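Local coordinates for protein glucose-6-phosphate 1-dehydrogenase (Mycobacterium avium, PDB 4LGV) that probably catalyses the NADP-dependent oxidation of glucose 6-phosphate to 6-phosphogluconolactone, the entry step of the pentose phosphate pathway, at residues 245-250 and 314-319. Numbering follows the deposited sequence.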
loop_
_atom_site.group_PDB
_atom_site.type_symbol
_atom_site.label_atom_id
_atom_site.label_comp_id
_atom_site.label_asym_id
_atom_site.label_seq_id
_atom_site.Cartn_x
_atom_site.Cartn_y
_atom_site.Cartn_z
ATOM N N VAL A 245 19.194 2.559 -41.658
ATOM C CA VAL A 245 18.970 2.746 -40.225
ATOM C C VAL A 245 17.692 2.034 -39.784
ATOM O O VAL A 245 17.759 1.021 -39.068
ATOM C CB VAL A 245 18.906 4.243 -39.927
ATOM C CG1 VAL A 245 18.516 4.483 -38.489
ATOM C CG2 VAL A 245 20.259 4.907 -40.232
ATOM N N GLY A 246 16.531 2.535 -40.221
ATOM C CA GLY A 246 15.262 1.911 -39.880
ATOM C C GLY A 246 14.718 2.457 -38.558
ATOM O O GLY A 246 15.460 2.989 -37.746
ATOM N N ALA A 247 13.413 2.280 -38.348
ATOM C CA ALA A 247 12.705 2.841 -37.195
ATOM C C ALA A 247 13.269 2.391 -35.856
ATOM O O ALA A 247 13.514 3.195 -34.972
ATOM C CB ALA A 247 11.225 2.504 -37.295
ATOM N N VAL A 248 13.537 1.111 -35.700
ATOM C CA VAL A 248 14.139 0.627 -34.437
ATOM C C VAL A 248 15.401 1.417 -34.070
ATOM O O VAL A 248 15.500 1.959 -32.938
ATOM C CB VAL A 248 14.437 -0.866 -34.463
ATOM C CG1 VAL A 248 15.181 -1.307 -33.214
ATOM C CG2 VAL A 248 13.144 -1.631 -34.553
ATOM N N ARG A 249 16.349 1.516 -34.994
ATOM C CA ARG A 249 17.597 2.235 -34.685
ATOM C C ARG A 249 17.378 3.727 -34.568
ATOM O O ARG A 249 18.088 4.419 -33.841
ATOM C CB ARG A 249 18.655 1.994 -35.754
ATOM C CG ARG A 249 19.202 0.564 -35.799
ATOM C CD ARG A 249 20.305 0.489 -36.831
ATOM N NE ARG A 249 20.823 -0.864 -36.984
ATOM C CZ ARG A 249 20.329 -1.775 -37.813
ATOM N NH1 ARG A 249 19.294 -1.493 -38.605
ATOM N NH2 ARG A 249 20.874 -2.980 -37.857
ATOM N N ASP A 250 16.401 4.224 -35.317
ATOM C CA ASP A 250 16.181 5.657 -35.432
ATOM C C ASP A 250 15.562 6.236 -34.165
ATOM O O ASP A 250 16.013 7.244 -33.691
ATOM C CB ASP A 250 15.287 5.955 -36.639
ATOM C CG ASP A 250 15.170 7.422 -36.924
ATOM O OD1 ASP A 250 16.198 8.125 -36.833
ATOM O OD2 ASP A 250 14.050 7.881 -37.267
ATOM N N THR A 314 13.961 -4.096 -47.290
ATOM C CA THR A 314 13.153 -4.654 -46.202
ATOM C C THR A 314 13.322 -3.823 -44.925
ATOM O O THR A 314 13.040 -4.312 -43.837
ATOM C CB THR A 314 13.495 -6.128 -45.918
ATOM O OG1 THR A 314 14.900 -6.237 -45.676
ATOM C CG2 THR A 314 13.089 -7.013 -47.117
ATOM N N THR A 315 13.774 -2.575 -45.064
ATOM C CA THR A 315 13.924 -1.651 -43.922
ATOM C C THR A 315 12.551 -1.199 -43.423
ATOM O O THR A 315 11.652 -0.886 -44.222
ATOM C CB THR A 315 14.760 -0.427 -44.308
ATOM O OG1 THR A 315 16.056 -0.864 -44.726
ATOM C CG2 THR A 315 14.908 0.514 -43.148
ATOM N N GLU A 316 12.388 -1.178 -42.099
ATOM C CA GLU A 316 11.080 -0.849 -41.491
ATOM C C GLU A 316 10.989 0.643 -41.288
ATOM O O GLU A 316 11.943 1.294 -40.896
ATOM C CB GLU A 316 10.874 -1.622 -40.180
ATOM C CG GLU A 316 11.591 -1.087 -38.896
ATOM C CD GLU A 316 13.091 -1.353 -38.838
ATOM O OE1 GLU A 316 13.655 -1.927 -39.801
ATOM O OE2 GLU A 316 13.723 -0.960 -37.826
ATOM N N THR A 317 9.831 1.200 -41.609
ATOM C CA THR A 317 9.505 2.565 -41.253
ATOM C C THR A 317 8.581 2.585 -40.047
ATOM O O THR A 317 8.176 3.660 -39.623
ATOM C CB THR A 317 8.772 3.280 -42.403
ATOM O OG1 THR A 317 7.551 2.581 -42.690
ATOM C CG2 THR A 317 9.634 3.349 -43.638
ATOM N N TYR A 318 8.193 1.409 -39.552
ATOM C CA TYR A 318 7.250 1.263 -38.424
ATOM C C TYR A 318 7.639 0.052 -37.614
ATOM O O TYR A 318 8.080 -0.940 -38.186
ATOM C CB TYR A 318 5.823 1.043 -38.915
ATOM C CG TYR A 318 4.787 0.700 -37.848
ATOM C CD1 TYR A 318 4.701 -0.588 -37.318
ATOM C CD2 TYR A 318 3.876 1.644 -37.405
ATOM C CE1 TYR A 318 3.759 -0.915 -36.358
ATOM C CE2 TYR A 318 2.930 1.330 -36.429
ATOM C CZ TYR A 318 2.880 0.050 -35.898
ATOM O OH TYR A 318 1.942 -0.312 -34.960
ATOM N N VAL A 319 7.513 0.149 -36.279
ATOM C CA VAL A 319 7.693 -1.009 -35.391
ATOM C C VAL A 319 6.703 -0.996 -34.270
ATOM O O VAL A 319 6.459 0.034 -33.687
ATOM C CB VAL A 319 8.984 -0.998 -34.560
ATOM C CG1 VAL A 319 9.681 -2.357 -34.635
ATOM C CG2 VAL A 319 9.900 0.108 -34.996
HETATM O O HOH W 1 16.144 -0.313 -37.474
#
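E316 folds its carboxylate back over the start of the helix, near A247 and V248: CG lies between the backbone N and the carbonyl carbon (chi1 79°), and the chain bends again at chi2 (-75°). E316 OE2 thereby accepts a hydrogen bond from V248 N at 3.0 Å, on its anti side and 17° out of the carboxylate plane. The main chain of the same residue adds a second bond, A247 N to E316 O at 3.1 Å, the donor standing above the carbonyl plane. Two successive backbone N-H groups are thus taken by one glutamate from a loop far away in sequence. A water links E316 OE2 to V245 O and R249 N, while the guanidinium of R249 meets V245 O edge-on, R249 NH1 to V245 O 3.0 Å. OE1 is engaged by R297 in a salt bridge, which probably helps keep the carboxylate ionised. G246 lets the loop come close, its CA 3.6 Å from T315 CG2. Beyond the glutamate, A247 CB touches V319 CG2 at 3.6 Å, and the side chains of V248 and V319 cross at about a right angle, V248 CG2 meeting V319 CG1 at 3.5 Å. The contact seats the start of helix 246-264 on the entry to strand 318-323 of the mixed sheet, beside the classic beta bulge of T317 and Y318 opposite G298, with Y242 of helix 239-243 against A247 and L448 of helix 434-449 against V248.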